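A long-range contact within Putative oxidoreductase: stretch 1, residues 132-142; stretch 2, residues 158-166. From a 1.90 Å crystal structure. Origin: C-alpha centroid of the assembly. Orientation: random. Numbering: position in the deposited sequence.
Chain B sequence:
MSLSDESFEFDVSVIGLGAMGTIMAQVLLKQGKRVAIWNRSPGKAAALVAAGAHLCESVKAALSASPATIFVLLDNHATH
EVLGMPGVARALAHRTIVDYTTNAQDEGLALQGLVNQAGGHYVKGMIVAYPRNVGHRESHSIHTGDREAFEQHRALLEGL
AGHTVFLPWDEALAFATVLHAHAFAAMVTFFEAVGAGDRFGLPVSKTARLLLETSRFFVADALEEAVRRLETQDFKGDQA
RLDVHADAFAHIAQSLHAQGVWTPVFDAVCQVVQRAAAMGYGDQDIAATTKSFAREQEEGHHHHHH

Stretch 1 132-142: RNVGHRESHSI
Stretch 2 158-166: EGLAGHTVF

Two segments distant in sequence can be joined by a short parallel ladder whose backbone bonds set the register while a few residues contribute large shares of the buried surface. Here residues 132-142 and 158-166 bury 618 Å² between them, with H163, S141, L160 and A161 the four residues that cover the most.

The strand that includes S141 and I142 runs parallel to a weakly bonded strand at about 163-166, their axes 15° apart and 4.7 Å at closest approach. H140 pairs with H163 (CA-CA 4.7 Å); beyond it the nearest CA neighbours are S141 and T164 at 4.8 Å and I142 and V165 at 5.1 Å, all with extended phi/psi, near -118/150 for H140 and -118/133 for H163. H163 is bonded to the residues on either side of H140: its N donates to S139 O (3.0 Å) and its O accepts from S141 N (3.0 Å). V165 N then donates to S141 O at a longer 3.3 Å.

H163 covers the most surface. It and H140 project from the same face of the sheet, both with chi1 m (-63° and -79°) and chi2 near -91° and -114°. Their rings form an offset stack, centroids 4.5 Å apart and planes at 9°, and the CB of H163 sits over the face of the H140 ring, 3.4 Å from its centroid. Farther along this face, I142 (m, t) and V165 (p) meet through CG1 of each at 4.1 Å.

S141 is buried on the other face. Its p rotamer brings OG to 2.7 Å from OG1 of T164 (chi1 t), a hydrogen bond in which either hydroxyl could donate; small polar side chains satisfy each other here at little cost in space. The A161 methyl lies beside S141, its CB 3.9 Å from S141 OG and 3.9 Å from S139 CB.

Before the ladder, turns take over. A type II turn spans N133 to H136 and a type I turn H136 to S139; S139 OG (m) ties them together by donating to N133 O (2.7 Å). G135 N donates to L160 O (2.7 Å), and G162 N to H136 O (3.1 Å). At phi/psi 92/-14, a CB on G135 would jam against the preceding carbonyl. G162, at -53/-29, lets its CA approach R137 O to 3.4 Å; an ideal CB would lie 2.0 Å from that oxygen, a clash. L160 (m, t) directs its CA-CB bond away, yet its CD2 still reaches V134 CG1 (chi1 t) at 4.0 Å, closing the contact with an apolar touch.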

ATOM      1  N   ARG B 132       4.796 -18.778   4.409  1.00 29.61           N
ATOM      2  CA  ARG B 132       3.385 -19.207   4.293  1.00 29.24           C
ATOM      3  C   ARG B 132       2.818 -19.072   2.900  1.00 26.75           C
ATOM      4  O   ARG B 132       1.851 -19.763   2.542  1.00 25.49           O
ATOM      5  CB  ARG B 132       2.491 -18.458   5.302  1.00 31.89           C
ATOM      6  CG  ARG B 132       2.392 -16.943   5.042  1.00 29.30           C
ATOM      7  CD  ARG B 132       1.491 -16.255   6.083  1.00 33.55           C
ATOM      8  NE  ARG B 132       1.297 -14.853   5.708  1.00 30.77           N
ATOM      9  CZ  ARG B 132       2.020 -13.855   6.204  1.00 34.42           C
ATOM     10  NH1 ARG B 132       2.938 -14.107   7.126  1.00 31.45           N
ATOM     11  NH2 ARG B 132       1.812 -12.606   5.795  1.00 31.16           N
ATOM     12  N   ASN B 133       3.394 -18.181   2.088  1.00 25.07           N
ATOM     13  CA  ASN B 133       2.924 -18.025   0.710  1.00 26.22           C
ATOM     14  C   ASN B 133       3.863 -18.579  -0.395  1.00 25.66           C
ATOM     15  O   ASN B 133       3.690 -18.309  -1.593  1.00 24.77           O
ATOM     16  CB  ASN B 133       2.561 -16.554   0.439  1.00 26.92           C
ATOM     17  CG  ASN B 133       1.378 -16.111   1.262  1.00 32.67           C
ATOM     18  OD1 ASN B 133       0.331 -16.776   1.275  1.00 27.74           O
ATOM     19  ND2 ASN B 133       1.546 -15.008   1.987  1.00 28.11           N
ATOM     20  N   VAL B 134       4.832 -19.382   0.014  1.00 25.74           N
ATOM     21  CA  VAL B 134       5.605 -20.107  -0.977  1.00 25.35           C
ATOM     22  C   VAL B 134       4.621 -21.064  -1.648  1.00 23.64           C
ATOM     23  O   VAL B 134       3.811 -21.729  -0.963  1.00 23.97           O
ATOM     24  CB  VAL B 134       6.784 -20.861  -0.306  1.00 26.22           C
ATOM     25  CG1 VAL B 134       7.436 -21.842  -1.267  1.00 26.53           C
ATOM     26  CG2 VAL B 134       7.812 -19.882   0.200  1.00 26.72           C
ATOM     27  N   GLY B 135       4.656 -21.118  -2.973  1.00 23.89           N
ATOM     28  CA  GLY B 135       3.744 -21.993  -3.720  1.00 25.93           C
ATOM     29  C   GLY B 135       2.452 -21.312  -4.130  1.00 26.65           C
ATOM     30  O   GLY B 135       1.732 -21.821  -4.987  1.00 27.10           O
ATOM     31  N   HIS B 136       2.176 -20.145  -3.548  1.00 26.41           N
ATOM     32  CA  HIS B 136       0.945 -19.395  -3.849  1.00 27.85           C
ATOM     33  C   HIS B 136       0.939 -18.942  -5.312  1.00 28.30           C
ATOM     34  O   HIS B 136       1.954 -18.432  -5.804  1.00 28.16           O
ATOM     35  CB  HIS B 136       0.800 -18.158  -2.930  1.00 28.43           C
ATOM     36  CG  HIS B 136      -0.617 -17.702  -2.773  1.00 29.96           C
ATOM     37  ND1 HIS B 136      -1.337 -17.146  -3.804  1.00 30.22           N
ATOM     38  CD2 HIS B 136      -1.468 -17.783  -1.722  1.00 29.79           C
ATOM     39  CE1 HIS B 136      -2.578 -16.904  -3.403  1.00 30.12           C
ATOM     40  NE2 HIS B 136      -2.682 -17.279  -2.140  1.00 31.01           N
ATOM     41  N   ARG B 137      -0.200 -19.142  -5.979  1.00 28.75           N
ATOM     42  CA  ARG B 137      -0.471 -18.659  -7.352  1.00 29.68           C
ATOM     43  C   ARG B 137      -0.155 -17.168  -7.509  1.00 28.58           C
ATOM     44  O   ARG B 137       0.286 -16.749  -8.584  1.00 28.75           O
ATOM     45  CB  ARG B 137      -1.950 -18.852  -7.736  1.00 31.06           C
ATOM     46  CG  ARG B 137      -2.334 -20.249  -8.286  1.00 52.50           C
ATOM     47  CD  ARG B 137      -3.863 -20.527  -8.126  1.00 34.08           C
ATOM     48  NE  ARG B 137      -4.593 -19.262  -7.985  1.00 51.89           N
ATOM     49  CZ  ARG B 137      -5.445 -18.978  -7.002  1.00 35.16           C
ATOM     50  NH1 ARG B 137      -5.738 -19.886  -6.065  1.00 51.64           N
ATOM     51  NH2 ARG B 137      -6.035 -17.788  -6.973  1.00 51.95           N
ATOM     52  N   GLU B 138      -0.432 -16.376  -6.466  1.00 27.08           N
ATOM     53  CA  GLU B 138      -0.230 -14.904  -6.525  1.00 26.76           C
ATOM     54  C   GLU B 138       1.142 -14.414  -6.034  1.00 24.84           C
ATOM     55  O   GLU B 138       1.429 -13.231  -6.135  1.00 24.15           O
ATOM     56  CB  GLU B 138      -1.354 -14.177  -5.773  1.00 29.26           C
ATOM     57  CG  GLU B 138      -2.779 -14.517  -6.333  1.00 40.34           C
ATOM     58  CD  GLU B 138      -3.883 -13.549  -5.846  1.00 33.42           C
ATOM     59  OE1 GLU B 138      -3.783 -12.319  -6.121  1.00 40.89           O
ATOM     60  OE2 GLU B 138      -4.875 -14.024  -5.212  1.00 41.65           O
ATOM     61  N   SER B 139       1.970 -15.299  -5.471  1.00 22.93           N
ATOM     62  CA  SER B 139       3.337 -14.903  -5.030  1.00 21.84           C
ATOM     63  C   SER B 139       4.270 -14.605  -6.207  1.00 21.79           C
ATOM     64  O   SER B 139       4.130 -15.196  -7.299  1.00 22.14           O
ATOM     65  CB  SER B 139       3.952 -15.992  -4.136  1.00 20.39           C
ATOM     66  OG  SER B 139       3.314 -15.993  -2.848  1.00 22.22           O
ATOM     67  N   HIS B 140       5.234 -13.708  -5.993  1.00 21.14           N
ATOM     68  CA  HIS B 140       6.151 -13.356  -7.063  1.00 22.61           C
ATOM     69  C   HIS B 140       7.595 -13.723  -6.663  1.00 22.39           C
ATOM     70  O   HIS B 140       7.919 -13.764  -5.472  1.00 22.44           O
ATOM     71  CB  HIS B 140       6.088 -11.851  -7.412  1.00 23.11           C
ATOM     72  CG  HIS B 140       4.931 -11.458  -8.277  1.00 23.05           C
ATOM     73  ND1 HIS B 140       5.086 -10.998  -9.569  1.00 23.53           N
ATOM     74  CD2 HIS B 140       3.604 -11.390  -8.011  1.00 23.01           C
ATOM     75  CE1 HIS B 140       3.900 -10.706 -10.077  1.00 22.89           C
ATOM     76  NE2 HIS B 140       2.982 -10.936  -9.151  1.00 23.80           N
ATOM     77  N   SER B 141       8.436 -14.047  -7.664  1.00 23.14           N
ATOM     78  CA  SER B 141       9.869 -14.204  -7.434  1.00 22.17           C
ATOM     79  C   SER B 141      10.613 -13.459  -8.526  1.00 22.53           C
ATOM     80  O   SER B 141      10.046 -13.178  -9.552  1.00 24.29           O
ATOM     81  CB  SER B 141      10.282 -15.694  -7.444  1.00 22.41           C
ATOM     82  OG  SER B 141       9.824 -16.275  -8.661  1.00 20.72           O
ATOM     83  N   ILE B 142      11.886 -13.166  -8.295  1.00 21.24           N
ATOM     84  CA  ILE B 142      12.740 -12.543  -9.297  1.00 22.62           C
ATOM     85  C   ILE B 142      13.938 -13.468  -9.444  1.00 22.08           C
ATOM     86  O   ILE B 142      14.406 -13.973  -8.449  1.00 21.72           O
ATOM     87  CB  ILE B 142      13.257 -11.174  -8.743  1.00 24.13           C
ATOM     88  CG1 ILE B 142      12.103 -10.181  -8.569  1.00 22.65           C
ATOM     89  CG2 ILE B 142      14.315 -10.589  -9.683  1.00 23.41           C
ATOM     90  CD1 ILE B 142      12.431  -9.053  -7.549  1.00 25.95           C
ATOM     91  N   GLU B 158       8.349 -21.957 -10.941  1.00 24.98           N
ATOM     92  CA  GLU B 158       6.966 -21.456 -10.831  1.00 26.51           C
ATOM     93  C   GLU B 158       6.146 -22.238  -9.806  1.00 27.09           C
ATOM     94  O   GLU B 158       5.105 -21.764  -9.357  1.00 27.72           O
ATOM     95  CB  GLU B 158       6.259 -21.390 -12.208  1.00 27.77           C
ATOM     96  CG  GLU B 158       6.680 -20.150 -12.973  1.00 32.69           C
ATOM     97  CD  GLU B 158       6.261 -20.160 -14.455  1.00 30.62           C
ATOM     98  OE1 GLU B 158       5.779 -21.204 -14.975  1.00 34.42           O
ATOM     99  OE2 GLU B 158       6.492 -19.103 -15.092  1.00 33.94           O
ATOM    100  N   GLY B 159       6.618 -23.423  -9.425  1.00 26.04           N
ATOM    101  CA  GLY B 159       5.985 -24.144  -8.337  1.00 25.23           C
ATOM    102  C   GLY B 159       6.101 -23.418  -6.999  1.00 24.93           C
ATOM    103  O   GLY B 159       5.238 -23.580  -6.121  1.00 25.61           O
ATOM    104  N   LEU B 160       7.165 -22.631  -6.844  1.00 22.73           N
ATOM    105  CA  LEU B 160       7.420 -21.865  -5.628  1.00 23.03           C
ATOM    106  C   LEU B 160       6.741 -20.470  -5.581  1.00 22.88           C
ATOM    107  O   LEU B 160       6.480 -19.944  -4.516  1.00 25.40           O
ATOM    108  CB  LEU B 160       8.931 -21.677  -5.446  1.00 23.26           C
ATOM    109  CG  LEU B 160       9.773 -22.972  -5.412  1.00 25.50           C
ATOM    110  CD1 LEU B 160      11.260 -22.564  -5.349  1.00 24.04           C
ATOM    111  CD2 LEU B 160       9.360 -23.828  -4.196  1.00 24.12           C
ATOM    112  N   ALA B 161       6.509 -19.856  -6.719  1.00 21.81           N
ATOM    113  CA  ALA B 161       5.789 -18.587  -6.716  1.00 22.45           C
ATOM    114  C   ALA B 161       5.223 -18.477  -8.096  1.00 23.17           C
ATOM    115  O   ALA B 161       5.960 -18.559  -9.075  1.00 23.43           O
ATOM    116  CB  ALA B 161       6.784 -17.384  -6.397  1.00 23.03           C
ATOM    117  N   GLY B 162       3.898 -18.363  -8.170  1.00 23.01           N
ATOM    118  CA  GLY B 162       3.187 -18.374  -9.427  1.00 23.44           C
ATOM    119  C   GLY B 162       3.654 -17.400 -10.494  1.00 24.17           C
ATOM    120  O   GLY B 162       3.506 -17.677 -11.673  1.00 25.69           O
ATOM    121  N   HIS B 163       4.206 -16.261 -10.106  1.00 23.00           N
ATOM    122  CA  HIS B 163       4.610 -15.281 -11.104  1.00 24.41           C
ATOM    123  C   HIS B 163       6.112 -15.136 -10.938  1.00 24.87           C
ATOM    124  O   HIS B 163       6.595 -15.082  -9.820  1.00 26.52           O
ATOM    125  CB  HIS B 163       3.959 -13.914 -10.853  1.00 24.35           C
ATOM    126  CG  HIS B 163       2.459 -13.921 -10.961  1.00 27.43           C
ATOM    127  ND1 HIS B 163       1.782 -13.653 -12.140  1.00 25.57           N
ATOM    128  CD2 HIS B 163       1.509 -14.166 -10.030  1.00 25.56           C
ATOM    129  CE1 HIS B 163       0.480 -13.725 -11.918  1.00 27.00           C
ATOM    130  NE2 HIS B 163       0.289 -14.035 -10.651  1.00 25.96           N
ATOM    131  N   THR B 164       6.849 -15.166 -12.031  1.00 25.20           N
ATOM    132  CA  THR B 164       8.281 -14.981 -11.920  1.00 26.25           C
ATOM    133  C   THR B 164       8.786 -14.059 -13.022  1.00 27.79           C
ATOM    134  O   THR B 164       8.103 -13.848 -14.008  1.00 27.86           O
ATOM    135  CB  THR B 164       9.058 -16.308 -11.829  1.00 27.54           C
ATOM    136  OG1 THR B 164      10.380 -15.998 -11.324  1.00 32.70           O
ATOM    137  CG2 THR B 164       9.134 -17.022 -13.200  1.00 30.28           C
ATOM    138  N   VAL B 165       9.941 -13.440 -12.824  1.00 28.15           N
ATOM    139  CA  VAL B 165      10.510 -12.610 -13.885  1.00 28.13           C
ATOM    140  C   VAL B 165      12.036 -12.830 -13.827  1.00 27.39           C
ATOM    141  O   VAL B 165      12.619 -12.962 -12.747  1.00 28.56           O
ATOM    142  CB  VAL B 165      10.091 -11.095 -13.727  1.00 28.78           C
ATOM    143  CG1 VAL B 165      10.705 -10.474 -12.418  1.00 32.38           C
ATOM    144  CG2 VAL B 165      10.521 -10.284 -14.925  1.00 32.61           C
ATOM    145  N   PHE B 166      12.663 -12.935 -14.988  1.00 25.75           N
ATOM    146  CA  PHE B 166      14.101 -12.905 -15.050  1.00 24.47           C
ATOM    147  C   PHE B 166      14.524 -11.501 -15.481  1.00 23.82           C
ATOM    148  O   PHE B 166      14.032 -10.943 -16.477  1.00 21.94           O
ATOM    149  CB  PHE B 166      14.615 -13.984 -16.033  1.00 23.95           C
ATOM    150  CG  PHE B 166      16.116 -14.080 -16.089  1.00 22.69           C
ATOM    151  CD1 PHE B 166      16.792 -15.043 -15.337  1.00 23.57           C
ATOM    152  CD2 PHE B 166      16.851 -13.210 -16.889  1.00 24.45           C
ATOM    153  CE1 PHE B 166      18.157 -15.132 -15.382  1.00 23.39           C
ATOM    154  CE2 PHE B 166      18.241 -13.287 -16.919  1.00 23.02           C
ATOM    155  CZ  PHE B 166      18.887 -14.228 -16.165  1.00 24.22           C
TER